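Local structure of possible TctC subunit of the Tripartite Tricarboxylate Transport(TTT) Family (Rhodopseudomonas palustris, 6HKE) at residues 35-40 against 260-265; 104-109 against 254-259; 112-117 against 208-213; 155-160 against 233-238. The protein binds malate in the periplasm and probably delivers it to a tripartite tricarboxylate transporter for uptake into the cell. The protein carries 2 engineered substitutions. All blocks are in the same frame, centred on the assembly; numbering follows the deposited sequence.

Contact 1: residues 35-40 against 260-265; sequences RLITAE and SRALDQ
Ile37, Glu40, Ala262 and Leu263 form a helix-helix packing contact in the periplasmic binding protein fold. Helix 29-45 meets the end of helix 249-263 and the turn that follows it. No hydrogen bond joins the two segments. The backbones come nearest at Glu40 and Ala262, whose CA atoms lie 5.0 Å apart, and the small methyl of Ala262 allows this approach. Ala262 CB sits 3.7 Å from Glu40 CB and also touches the carbonyl oxygen of Ile37. Ile37 sends its two branches to different partners. Its CG2, anti to the backbone N, meets Ala262 CB at 4.0 Å. Its other branch runs through CG1 to CD1 and meets Leu263. Glu40 bends at chi2 (-73°), and its carboxylate lies against the aliphatic part of Gln265. Glu40 OE2 is 3.5 Å from Gln265 CB, a packing contact. The charge of Glu40 has its partner on its own helix, where OE1 forms a salt bridge with Lys43. Helix 266-274 adds Asp267 and Val268 against Glu40. The side chain of Ile37 is about 13 Å from the bound malate, so the contact is structural packing. Ile37 CD1 ends 3.8 Å from Leu263 CD2, methyl against methyl.

Contact 2: residues 104-109 against 254-259; sequences PVALLT and KLNAAV
Asn256 and Val105 form the one hydrogen bond between helix 254-259 and strand 104-109, where a helix packs on the mixed sheet of this periplasmic binding protein. Asn256 ND2 donates to the carbonyl oxygen of Val105 at 2.8 Å, with an N-H...O angle of 159°. The acceptor lies close to the amide plane of Asn256, and the donor is tilted 22° from the carbonyl plane of Val105. CG of Asn256 is anti to the backbone N, and from there ND2 reaches the carbonyl. ND2 also donates to the carbonyl oxygen of Arg285, so the one amide group ties the strand and a loop to the helix. An alanine here would probably leave the carbonyl oxygens of Val105 and Arg285 without this shared donor and weaken the tie between strand, helix and loop.

The remaining contacts are apolar. Val105 CG1 meets Leu255 CB at 3.6 Å. Val259 turns both methyls to the strand. Its CG2 lies 3.7 Å from Ala106 CB, and its CG1 lies 3.7 Å from Leu108 CD2. The Leu108 and Val259 side chains cross at about a right angle.

The two segments run nearly parallel, 9° apart, with their axes 7.2 Å from each other. Two classic beta bulges interrupt the pairing with strand 236-244: Val105 and Ala106 face Leu241, and Leu108 and Thr109 face Thr239. Helix 29-45 closes in through Ile37 on Leu108 and Met41 on Val259, while Leu107 points away from helix 254-259 and packs on Leu293 of helix 287-305.

Contact 3: residues 112-117 against 208-213; sequences PVLLLA and YVIAAS
Leu114 and Ile210 form an antiparallel non-hydrogen-bonded pair where strand 112-117 meets segment 208-213 in the mixed beta sheet. Their CA atoms are 4.4 Å apart.

Three backbone hydrogen bonds join the segments. Ala211 N donates to Val113 O at 2.7 Å, nearly straight at 173°. Leu115 N donates to Val209 O, and Tyr208 N donates to Leu115 O at 2.8 Å. Leu115 is thus bonded through both its N and its O. Ala211 is the centre of an inverse gamma turn, which bends the chain away just after the paired residues.

The apolar contacts lie on both faces of the sheet. On the face of Leu114 and Ile210, Leu114 CD2 presses on Ile210 CB at 3.4 Å, tighter than usual for two carbons. Ile210 CG1 is anti to the backbone N (chi1 -174°). The branch continues to CD1, which meets Pro112 CG at 3.6 Å. On the face of Leu115 and Val209, Leu115 CB packs on Val209 CG2 at 4.1 Å.

Beyond the pairing, at the corner of the chain, Leu115 CD2 touches Tyr208 CB. The Tyr208 ring is met at its edge. Ala117 CB lies in the ring plane, 3.5 Å from CE2. The ring also meets that of Phe129, with the planes about 60° apart.

Strand 102-118 pairs on to strand 188-192 through Leu114 with Asp191 and Leu116 with Met189. Helix 193-201 covers Leu114 with Ile193 and Ala196. Helix 150-162 packs on Leu115 through Leu158, and on Val113 through Ser154 and the malate-binding residue Val150.

Contact 4: residues 155-160 against 233-238; sequences CLLLNR and FQVGAW
Leu157 and Leu158 of helix 150-162 make an apolar contact with Phe233 and Val235, in the chain that leads into strand 236-244. The contact lies beside the malate site: the side chain of Val235 is about 5 Å from that of Val150, a malate-binding residue on the same helix, and about 9 Å from the bound malate.

A CH-pi interaction is its main feature. Leu158 CD1 stands over the centre of one face of the Phe233 ring, 4.0 Å from the centroid and 4° off the ring normal. CG of Leu158 is anti to the backbone N (chi1 176°), and chi2 of 72° then puts CD1 over the ring. Leu158 CB also meets the ring, 3.6 Å from Phe233 CE1. The far end of Phe233 comes nearer the helix than its CB does. Leu157 fills the neighbouring position. Its CD2 is 4.2 Å from Phe233 CD1 and 3.9 Å from Val235 CG2, so one methyl bridges two residues of the other segment. The Leu157 and Val235 side chains lie alongside each other and point opposite ways.

Cys190 of strand 188-192 touches both Leu158 and Phe233, and Arg300 of helix 287-305 touches Leu157. An alanine in place of Phe233 would probably open a gap beside the helix, leaving Leu158 CD1 without the ring face on which it rests.

No hydrogen bond links the segments. Their fit therefore rests on the shapes of the leucine branches, the aromatic ring and the valine methyl.

How the contacts relate
All four contacts are largely buried, but they fall into two groups. Contacts 1 and 2 share helix 249-263 and touch where Leu263 and Ile37 pack on the Leu108 carbonyl. Contact 1 is helix against helix, apolar with a charged outer end. Contact 2 is helix against strand, with one side-chain hydrogen bond. Contacts 3 and 4 are nearer the chain centre and the bound malate, their centres 26 to 28 Å from those of contacts 1 and 2. Contact 3 is built on backbone pairing, while contact 4 is wholly apolar. They probably share a hydrogen bond from Val235 N to Ala211 O. Strand 102-118 joins the groups, and Leu107 packs on Trp238 between them.

Contact 1: residues 35-40 against 260-265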
loop_
_atom_site.group_PDB
_atom_site.type_symbol
_atom_site.label_atom_id
_atom_site.label_comp_id
_atom_site.label_asym_id
_atom_site.label_seq_id
_atom_site.Cartn_x
_atom_site.Cartn_y
_atom_site.Cartn_z
ATOM N N ARG A 35 -11.580 -5.333 0.436
ATOM C CA ARG A 35 -12.672 -6.304 0.682
ATOM C C ARG A 35 -13.472 -5.864 1.911
ATOM O O ARG A 35 -14.717 -5.980 1.910
ATOM C CB ARG A 35 -12.114 -7.716 0.845
ATOM C CG ARG A 35 -11.920 -8.416 -0.489
ATOM C CD ARG A 35 -11.232 -9.758 -0.368
ATOM N NE ARG A 35 -10.690 -10.056 -1.678
ATOM C CZ ARG A 35 -11.392 -10.513 -2.700
ATOM N NH1 ARG A 35 -12.682 -10.790 -2.567
ATOM N NH2 ARG A 35 -10.791 -10.697 -3.859
ATOM N N LEU A 36 -12.768 -5.371 2.909
ATOM C CA LEU A 36 -13.340 -4.960 4.212
ATOM C C LEU A 36 -14.236 -3.735 4.005
ATOM O O LEU A 36 -15.364 -3.724 4.546
ATOM C CB LEU A 36 -12.174 -4.678 5.164
ATOM C CG LEU A 36 -12.561 -4.057 6.498
ATOM C CD1 LEU A 36 -13.551 -4.958 7.228
ATOM C CD2 LEU A 36 -11.317 -3.790 7.343
ATOM N N ILE A 37 -13.781 -2.742 3.230
ATOM C CA ILE A 37 -14.547 -1.477 3.064
ATOM C C ILE A 37 -15.673 -1.655 2.026
ATOM O O ILE A 37 -16.837 -1.260 2.322
ATOM C CB ILE A 37 -13.614 -0.288 2.780
ATOM C CG1 ILE A 37 -12.756 0.009 4.009
ATOM C CG2 ILE A 37 -14.424 0.922 2.381
ATOM C CD1 ILE A 37 -11.550 0.850 3.747
ATOM N N THR A 38 -15.380 -2.258 0.876
ATOM C CA THR A 38 -16.345 -2.383 -0.248
ATOM C C THR A 38 -17.567 -3.211 0.167
ATOM O O THR A 38 -18.669 -2.830 -0.285
ATOM C CB THR A 38 -15.681 -2.909 -1.525
ATOM O OG1 THR A 38 -15.131 -4.208 -1.277
ATOM C CG2 THR A 38 -14.631 -1.930 -2.014
ATOM N N ALA A 39 -17.411 -4.263 0.983
ATOM C CA ALA A 39 -18.568 -5.057 1.484
ATOM C C ALA A 39 -19.543 -4.139 2.235
ATOM O O ALA A 39 -20.757 -4.215 1.953
ATOM C CB ALA A 39 -18.133 -6.222 2.339
ATOM N N GLU A 40 -19.050 -3.239 3.091
ATOM C CA GLU A 40 -19.937 -2.327 3.863
ATOM C C GLU A 40 -20.534 -1.284 2.918
ATOM O O GLU A 40 -21.690 -0.917 3.134
ATOM C CB GLU A 40 -19.191 -1.705 5.043
ATOM C CG GLU A 40 -18.894 -2.701 6.162
ATOM C CD GLU A 40 -20.077 -3.134 7.021
ATOM O OE1 GLU A 40 -21.210 -3.104 6.518
ATOM O OE2 GLU A 40 -19.869 -3.486 8.207
ATOM N N SER A 260 -17.498 6.701 3.334
ATOM C CA SER A 260 -17.545 7.392 4.642
ATOM C C SER A 260 -18.378 6.561 5.620
ATOM O O SER A 260 -17.922 6.346 6.751
ATOM C CB SER A 260 -18.078 8.781 4.520
ATOM O OG SER A 260 -17.659 9.540 5.628
ATOM N N ARG A 261 -19.557 6.114 5.191
ATOM C CA ARG A 261 -20.510 5.361 6.053
ATOM C C ARG A 261 -19.921 3.979 6.367
ATOM O O ARG A 261 -20.136 3.487 7.505
ATOM C CB ARG A 261 -21.882 5.369 5.375
ATOM C CG ARG A 261 -22.522 6.752 5.398
ATOM C CD ARG A 261 -23.633 6.979 4.385
ATOM N NE ARG A 261 -24.745 6.090 4.686
ATOM C CZ ARG A 261 -25.696 6.315 5.591
ATOM N NH1 ARG A 261 -25.721 7.431 6.303
ATOM N NH2 ARG A 261 -26.631 5.403 5.779
ATOM N N ALA A 262 -19.164 3.389 5.423
ATOM C CA ALA A 262 -18.460 2.093 5.586
ATOM C C ALA A 262 -17.375 2.212 6.673
ATOM O O ALA A 262 -17.276 1.312 7.553
ATOM C CB ALA A 262 -17.861 1.640 4.274
ATOM N N LEU A 263 -16.564 3.263 6.594
ATOM C CA LEU A 263 -15.503 3.585 7.583
ATOM C C LEU A 263 -16.111 3.761 8.991
ATOM O O LEU A 263 -15.415 3.456 9.956
ATOM C CB LEU A 263 -14.789 4.858 7.118
ATOM C CG LEU A 263 -13.940 4.691 5.865
ATOM C CD1 LEU A 263 -13.295 6.009 5.480
ATOM C CD2 LEU A 263 -12.898 3.600 6.067
ATOM N N ASP A 264 -17.371 4.194 9.093
ATOM C CA ASP A 264 -18.097 4.387 10.380
ATOM C C ASP A 264 -18.594 3.064 10.966
ATOM O O ASP A 264 -18.979 3.090 12.128
ATOM C CB ASP A 264 -19.330 5.276 10.208
ATOM C CG ASP A 264 -18.978 6.701 9.864
ATOM O OD1 ASP A 264 -17.854 7.132 10.240
ATOM O OD2 ASP A 264 -19.818 7.349 9.205
ATOM N N GLN A 265 -18.639 1.972 10.194
ATOM C CA GLN A 265 -19.100 0.658 10.707
ATOM C C GLN A 265 -18.095 0.145 11.742
ATOM O O GLN A 265 -16.892 0.182 11.477
ATOM C CB GLN A 265 -19.253 -0.376 9.599
ATOM C CG GLN A 265 -20.371 -0.070 8.622
ATOM C CD GLN A 265 -21.611 0.331 9.371
ATOM O OE1 GLN A 265 -21.944 1.511 9.450
ATOM N NE2 GLN A 265 -22.259 -0.642 9.982
#

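Contact 2: residues 104-109 against 254-259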
loop_
_atom_site.group_PDB
_atom_site.type_symbol
_atom_site.label_atom_id
_atom_site.label_comp_id
_atom_site.label_asym_id
_atom_site.label_seq_id
_atom_site.Cartn_x
_atom_site.Cartn_y
_atom_site.Cartn_z
ATOM N N PRO A 104 -10.206 10.973 -8.193
ATOM C CA PRO A 104 -10.119 10.504 -6.816
ATOM C C PRO A 104 -11.528 10.434 -6.221
ATOM O O PRO A 104 -12.277 11.347 -6.414
ATOM C CB PRO A 104 -9.285 11.583 -6.106
ATOM C CG PRO A 104 -9.442 12.786 -6.999
ATOM C CD PRO A 104 -9.474 12.223 -8.394
ATOM N N VAL A 105 -11.849 9.363 -5.512
ATOM C CA VAL A 105 -13.166 9.194 -4.842
ATOM C C VAL A 105 -12.972 9.440 -3.347
ATOM O O VAL A 105 -13.670 10.334 -2.807
ATOM C CB VAL A 105 -13.762 7.810 -5.153
ATOM C CG1 VAL A 105 -15.011 7.503 -4.347
ATOM C CG2 VAL A 105 -14.047 7.696 -6.629
ATOM N N ALA A 106 -12.058 8.688 -2.715
ATOM C CA ALA A 106 -11.963 8.575 -1.245
ATOM C C ALA A 106 -10.624 7.976 -0.793
ATOM O O ALA A 106 -10.244 6.903 -1.308
ATOM C CB ALA A 106 -13.109 7.729 -0.758
ATOM N N LEU A 107 -9.966 8.622 0.177
ATOM C CA LEU A 107 -8.962 7.960 1.052
ATOM C C LEU A 107 -9.666 6.834 1.818
ATOM O O LEU A 107 -10.716 7.101 2.410
ATOM C CB LEU A 107 -8.371 8.965 2.034
ATOM C CG LEU A 107 -7.299 8.412 2.964
ATOM C CD1 LEU A 107 -6.103 7.868 2.188
ATOM C CD2 LEU A 107 -6.863 9.497 3.925
ATOM N N LEU A 108 -9.128 5.616 1.754
ATOM C CA LEU A 108 -9.681 4.422 2.443
ATOM C C LEU A 108 -8.998 4.223 3.790
ATOM O O LEU A 108 -9.699 3.913 4.775
ATOM C CB LEU A 108 -9.427 3.202 1.564
ATOM C CG LEU A 108 -10.086 3.264 0.199
ATOM C CD1 LEU A 108 -9.899 1.940 -0.536
ATOM C CD2 LEU A 108 -11.561 3.606 0.359
ATOM N N THR A 109 -7.671 4.350 3.804
ATOM C CA THR A 109 -6.825 4.152 4.994
ATOM C C THR A 109 -5.428 4.709 4.741
ATOM O O THR A 109 -5.093 5.087 3.590
ATOM C CB THR A 109 -6.764 2.671 5.391
ATOM O OG1 THR A 109 -6.207 2.614 6.708
ATOM C CG2 THR A 109 -5.949 1.812 4.441
ATOM N N LYS A 254 -21.583 10.123 -4.189
ATOM C CA LYS A 254 -22.337 8.968 -3.642
ATOM C C LYS A 254 -21.349 7.859 -3.271
ATOM O O LYS A 254 -21.561 7.211 -2.237
ATOM C CB LYS A 254 -23.376 8.500 -4.663
ATOM C CG LYS A 254 -24.245 7.328 -4.226
ATOM C CD LYS A 254 -25.690 7.468 -4.665
ATOM C CE LYS A 254 -26.367 6.146 -4.968
ATOM N NZ LYS A 254 -26.684 5.387 -3.735
ATOM N N LEU A 255 -20.326 7.624 -4.092
ATOM C CA LEU A 255 -19.308 6.590 -3.779
ATOM C C LEU A 255 -18.570 7.053 -2.534
ATOM O O LEU A 255 -18.413 6.253 -1.596
ATOM C CB LEU A 255 -18.359 6.395 -4.962
ATOM C CG LEU A 255 -18.959 5.625 -6.136
ATOM C CD1 LEU A 255 -18.024 5.634 -7.335
ATOM C CD2 LEU A 255 -19.300 4.200 -5.729
ATOM N N ASN A 256 -18.194 8.328 -2.506
ATOM C CA ASN A 256 -17.401 8.913 -1.399
ATOM C C ASN A 256 -18.161 8.760 -0.075
ATOM O O ASN A 256 -17.540 8.415 0.958
ATOM C CB ASN A 256 -17.092 10.380 -1.681
ATOM C CG ASN A 256 -16.410 11.029 -0.515
ATOM O OD1 ASN A 256 -17.079 11.546 0.356
ATOM N ND2 ASN A 256 -15.095 10.952 -0.473
ATOM N N ALA A 257 -19.449 9.052 -0.092
ATOM C CA ALA A 257 -20.333 8.969 1.088
ATOM C C ALA A 257 -20.454 7.489 1.485
ATOM O O ALA A 257 -20.484 7.200 2.692
ATOM C CB ALA A 257 -21.674 9.609 0.783
ATOM N N ALA A 258 -20.499 6.583 0.507
ATOM C CA ALA A 258 -20.563 5.122 0.751
ATOM C C ALA A 258 -19.289 4.700 1.491
ATOM O O ALA A 258 -19.365 3.933 2.458
ATOM C CB ALA A 258 -20.757 4.369 -0.540
ATOM N N VAL A 259 -18.146 5.220 1.078
ATOM C CA VAL A 259 -16.869 4.923 1.785
ATOM C C VAL A 259 -17.007 5.471 3.203
ATOM O O VAL A 259 -16.662 4.753 4.153
ATOM C CB VAL A 259 -15.651 5.529 1.070
ATOM C CG1 VAL A 259 -14.399 5.445 1.923
ATOM C CG2 VAL A 259 -15.421 4.876 -0.278
#

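Contact 3: residues 112-117 against 208-213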
loop_
_atom_site.group_PDB
_atom_site.type_symbol
_atom_site.label_atom_id
_atom_site.label_comp_id
_atom_site.label_asym_id
_atom_site.label_seq_id
_atom_site.Cartn_x
_atom_site.Cartn_y
_atom_site.Cartn_z
ATOM N N PRO A 112 1.563 2.801 8.486
ATOM C CA PRO A 112 3.006 2.699 8.325
ATOM C C PRO A 112 3.446 1.397 7.639
ATOM O O PRO A 112 2.701 0.419 7.552
ATOM C CB PRO A 112 3.529 2.802 9.754
ATOM C CG PRO A 112 2.397 2.245 10.591
ATOM C CD PRO A 112 1.131 2.684 9.886
ATOM N N VAL A 113 4.660 1.472 7.130
ATOM C CA VAL A 113 5.444 0.377 6.517
ATOM C C VAL A 113 6.498 -0.066 7.537
ATOM O O VAL A 113 7.078 0.817 8.239
ATOM C CB VAL A 113 6.101 0.890 5.227
ATOM C CG1 VAL A 113 7.242 0.001 4.761
ATOM C CG2 VAL A 113 5.066 1.077 4.135
ATOM N N LEU A 114 6.761 -1.375 7.559
ATOM C CA LEU A 114 7.722 -2.067 8.444
ATOM C C LEU A 114 8.796 -2.741 7.598
ATOM O O LEU A 114 8.447 -3.346 6.574
ATOM C CB LEU A 114 6.960 -3.134 9.226
ATOM C CG LEU A 114 6.110 -2.603 10.367
ATOM C CD1 LEU A 114 5.188 -3.676 10.903
ATOM C CD2 LEU A 114 7.008 -2.092 11.480
ATOM N N LEU A 115 10.041 -2.703 8.068
ATOM C CA LEU A 115 11.134 -3.535 7.520
ATOM C C LEU A 115 11.060 -4.894 8.207
ATOM O O LEU A 115 11.254 -4.920 9.412
ATOM C CB LEU A 115 12.459 -2.829 7.786
ATOM C CG LEU A 115 13.694 -3.640 7.446
ATOM C CD1 LEU A 115 13.660 -4.094 5.992
ATOM C CD2 LEU A 115 14.941 -2.837 7.749
ATOM N N LEU A 116 10.675 -5.947 7.484
ATOM C CA LEU A 116 10.563 -7.326 8.022
ATOM C C LEU A 116 11.728 -8.150 7.498
ATOM O O LEU A 116 12.234 -7.839 6.416
ATOM C CB LEU A 116 9.283 -8.001 7.553
ATOM C CG LEU A 116 7.994 -7.226 7.723
ATOM C CD1 LEU A 116 6.848 -8.115 7.289
ATOM C CD2 LEU A 116 7.814 -6.748 9.159
ATOM N N ALA A 117 12.102 -9.197 8.209
ATOM C CA ALA A 117 13.026 -10.206 7.662
ATOM C C ALA A 117 12.540 -11.581 8.069
ATOM O O ALA A 117 11.708 -11.692 9.010
ATOM C CB ALA A 117 14.433 -9.950 8.134
ATOM N N TYR A 208 12.442 -5.050 11.957
ATOM C CA TYR A 208 13.608 -4.301 12.477
ATOM C C TYR A 208 13.142 -2.901 12.870
ATOM O O TYR A 208 13.342 -2.528 14.026
ATOM C CB TYR A 208 14.741 -4.312 11.455
ATOM C CG TYR A 208 15.481 -5.623 11.418
ATOM C CD1 TYR A 208 16.561 -5.840 12.254
ATOM C CD2 TYR A 208 15.090 -6.655 10.580
ATOM C CE1 TYR A 208 17.257 -7.036 12.233
ATOM C CE2 TYR A 208 15.770 -7.862 10.556
ATOM C CZ TYR A 208 16.857 -8.057 11.390
ATOM O OH TYR A 208 17.551 -9.237 11.379
ATOM N N VAL A 209 12.492 -2.172 11.958
ATOM C CA VAL A 209 12.032 -0.782 12.239
ATOM C C VAL A 209 10.668 -0.554 11.590
ATOM O O VAL A 209 10.259 -1.357 10.748
ATOM C CB VAL A 209 13.070 0.267 11.809
ATOM C CG1 VAL A 209 14.298 0.187 12.691
ATOM C CG2 VAL A 209 13.459 0.146 10.346
ATOM N N ILE A 210 9.965 0.463 12.075
ATOM C CA ILE A 210 8.714 1.002 11.477
ATOM C C ILE A 210 9.095 2.344 10.848
ATOM O O ILE A 210 9.854 3.096 11.486
ATOM C CB ILE A 210 7.596 1.087 12.537
ATOM C CG1 ILE A 210 6.259 1.508 11.926
ATOM C CG2 ILE A 210 7.987 1.989 13.692
ATOM C CD1 ILE A 210 5.085 1.334 12.883
ATOM N N ALA A 211 8.690 2.572 9.603
ATOM C CA ALA A 211 9.042 3.775 8.823
ATOM C C ALA A 211 8.043 4.878 9.162
ATOM O O ALA A 211 7.255 5.267 8.272
ATOM C CB ALA A 211 9.056 3.464 7.355
ATOM N N ALA A 212 8.089 5.336 10.410
ATOM C CA ALA A 212 7.133 6.289 11.020
ATOM C C ALA A 212 7.883 7.159 12.023
ATOM O O ALA A 212 8.994 6.754 12.445
ATOM C CB ALA A 212 6.000 5.542 11.693
ATOM N N SER A 213 7.289 8.300 12.361
ATOM C CA SER A 213 7.743 9.282 13.384
ATOM C C SER A 213 7.610 8.697 14.788
ATOM O O SER A 213 8.402 9.069 15.657
ATOM C CB SER A 213 6.931 10.546 13.302
ATOM O OG SER A 213 7.205 11.219 12.088
#

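Contact 4: residues 155-160 against 233-238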
loop_
_atom_site.group_PDB
_atom_site.type_symbol
_atom_site.label_atom_id
_atom_site.label_comp_id
_atom_site.label_asym_id
_atom_site.label_seq_id
_atom_site.Cartn_x
_atom_site.Cartn_y
_atom_site.Cartn_z
ATOM N N CYS A 155 11.556 -0.327 -0.179
ATOM C CA CYS A 155 12.850 -1.061 -0.154
ATOM C C CYS A 155 13.893 -0.267 -0.950
ATOM O O CYS A 155 15.063 -0.218 -0.533
ATOM C CB CYS A 155 12.706 -2.514 -0.604
ATOM S SG CYS A 155 12.878 -2.829 -2.386
ATOM N N LEU A 156 13.485 0.395 -2.024
ATOM C CA LEU A 156 14.403 1.283 -2.779
ATOM C C LEU A 156 14.826 2.459 -1.879
ATOM O O LEU A 156 16.015 2.851 -1.923
ATOM C CB LEU A 156 13.704 1.734 -4.062
ATOM C CG LEU A 156 14.540 2.632 -4.969
ATOM C CD1 LEU A 156 14.211 2.383 -6.432
ATOM C CD2 LEU A 156 14.334 4.099 -4.612
ATOM N N LEU A 157 13.909 2.999 -1.070
ATOM C CA LEU A 157 14.236 4.125 -0.172
ATOM C C LEU A 157 15.241 3.645 0.874
ATOM O O LEU A 157 16.284 4.310 1.051
ATOM C CB LEU A 157 12.979 4.656 0.511
ATOM C CG LEU A 157 13.257 5.790 1.497
ATOM C CD1 LEU A 157 14.082 6.895 0.840
ATOM C CD2 LEU A 157 11.967 6.352 2.054
ATOM N N LEU A 158 14.921 2.534 1.545
ATOM C CA LEU A 158 15.791 1.907 2.571
ATOM C C LEU A 158 17.166 1.577 1.963
ATOM O O LEU A 158 18.177 2.029 2.520
ATOM C CB LEU A 158 15.071 0.670 3.114
ATOM C CG LEU A 158 15.847 -0.166 4.124
ATOM C CD1 LEU A 158 15.967 0.543 5.459
ATOM C CD2 LEU A 158 15.165 -1.507 4.298
ATOM N N ASN A 159 17.212 0.848 0.849
ATOM C CA ASN A 159 18.486 0.410 0.220
ATOM C C ASN A 159 19.334 1.623 -0.197
ATOM O O ASN A 159 20.565 1.548 -0.027
ATOM C CB ASN A 159 18.236 -0.549 -0.941
ATOM C CG ASN A 159 17.696 -1.875 -0.467
ATOM O OD1 ASN A 159 17.634 -2.151 0.733
ATOM N ND2 ASN A 159 17.289 -2.697 -1.407
ATOM N N ARG A 160 18.725 2.706 -0.688
ATOM C CA ARG A 160 19.449 3.959 -1.064
ATOM C C ARG A 160 19.961 4.696 0.176
ATOM O O ARG A 160 21.030 5.320 0.082
ATOM C CB ARG A 160 18.565 4.919 -1.856
ATOM C CG ARG A 160 18.631 4.643 -3.347
ATOM C CD ARG A 160 17.674 5.499 -4.139
ATOM N NE ARG A 160 17.505 4.901 -5.457
ATOM C CZ ARG A 160 17.645 5.531 -6.613
ATOM N NH1 ARG A 160 17.947 6.821 -6.654
ATOM N NH2 ARG A 160 17.451 4.860 -7.734
ATOM N N PHE A 233 13.972 7.174 6.739
ATOM C CA PHE A 233 13.116 6.017 6.376
ATOM C C PHE A 233 11.730 6.205 7.002
ATOM O O PHE A 233 11.482 5.620 8.052
ATOM C CB PHE A 233 13.816 4.713 6.759
ATOM C CG PHE A 233 13.086 3.489 6.278
ATOM C CD1 PHE A 233 12.772 3.343 4.942
ATOM C CD2 PHE A 233 12.694 2.502 7.165
ATOM C CE1 PHE A 233 12.083 2.226 4.503
ATOM C CE2 PHE A 233 12.023 1.375 6.721
ATOM C CZ PHE A 233 11.715 1.241 5.391
ATOM N N GLN A 234 10.894 7.049 6.382
ATOM C CA GLN A 234 9.478 7.313 6.767
ATOM C C GLN A 234 8.592 7.143 5.534
ATOM O O GLN A 234 8.718 7.915 4.595
ATOM C CB GLN A 234 9.233 8.705 7.361
ATOM C CG GLN A 234 10.215 9.064 8.468
ATOM C CD GLN A 234 9.558 9.667 9.685
ATOM O OE1 GLN A 234 8.571 10.402 9.580
ATOM N NE2 GLN A 234 10.117 9.357 10.848
ATOM N N VAL A 235 7.695 6.172 5.592
ATOM C CA VAL A 235 6.750 5.845 4.503
ATOM C C VAL A 235 5.372 5.707 5.154
ATOM O O VAL A 235 5.171 4.785 5.985
ATOM C CB VAL A 235 7.204 4.588 3.734
ATOM C CG1 VAL A 235 6.249 4.250 2.609
ATOM C CG2 VAL A 235 8.618 4.732 3.190
ATOM N N GLY A 236 4.493 6.663 4.869
ATOM C CA GLY A 236 3.065 6.597 5.214
ATOM C C GLY A 236 2.321 6.101 4.002
ATOM O O GLY A 236 2.261 6.865 3.003
ATOM N N ALA A 237 1.882 4.841 4.035
ATOM C CA ALA A 237 1.224 4.177 2.896
ATOM C C ALA A 237 -0.265 4.484 2.953
ATOM O O ALA A 237 -0.982 3.847 3.723
ATOM C CB ALA A 237 1.487 2.692 2.927
ATOM N N TRP A 238 -0.717 5.425 2.145
ATOM C CA TRP A 238 -2.158 5.708 1.962
ATOM C C TRP A 238 -2.674 4.751 0.894
ATOM O O TRP A 238 -1.903 4.365 -0.025
ATOM C CB TRP A 238 -2.407 7.175 1.607
ATOM C CG TRP A 238 -1.541 7.700 0.506
ATOM C CD1 TRP A 238 -0.349 8.351 0.633
ATOM C CD2 TRP A 238 -1.825 7.643 -0.902
ATOM N NE1 TRP A 238 0.135 8.692 -0.604
ATOM C CE2 TRP A 238 -0.752 8.272 -1.563
ATOM C CE3 TRP A 238 -2.873 7.114 -1.662
ATOM C CZ2 TRP A 238 -0.684 8.357 -2.952
ATOM C CZ3 TRP A 238 -2.830 7.240 -3.030
ATOM C CH2 TRP A 238 -1.744 7.850 -3.666
#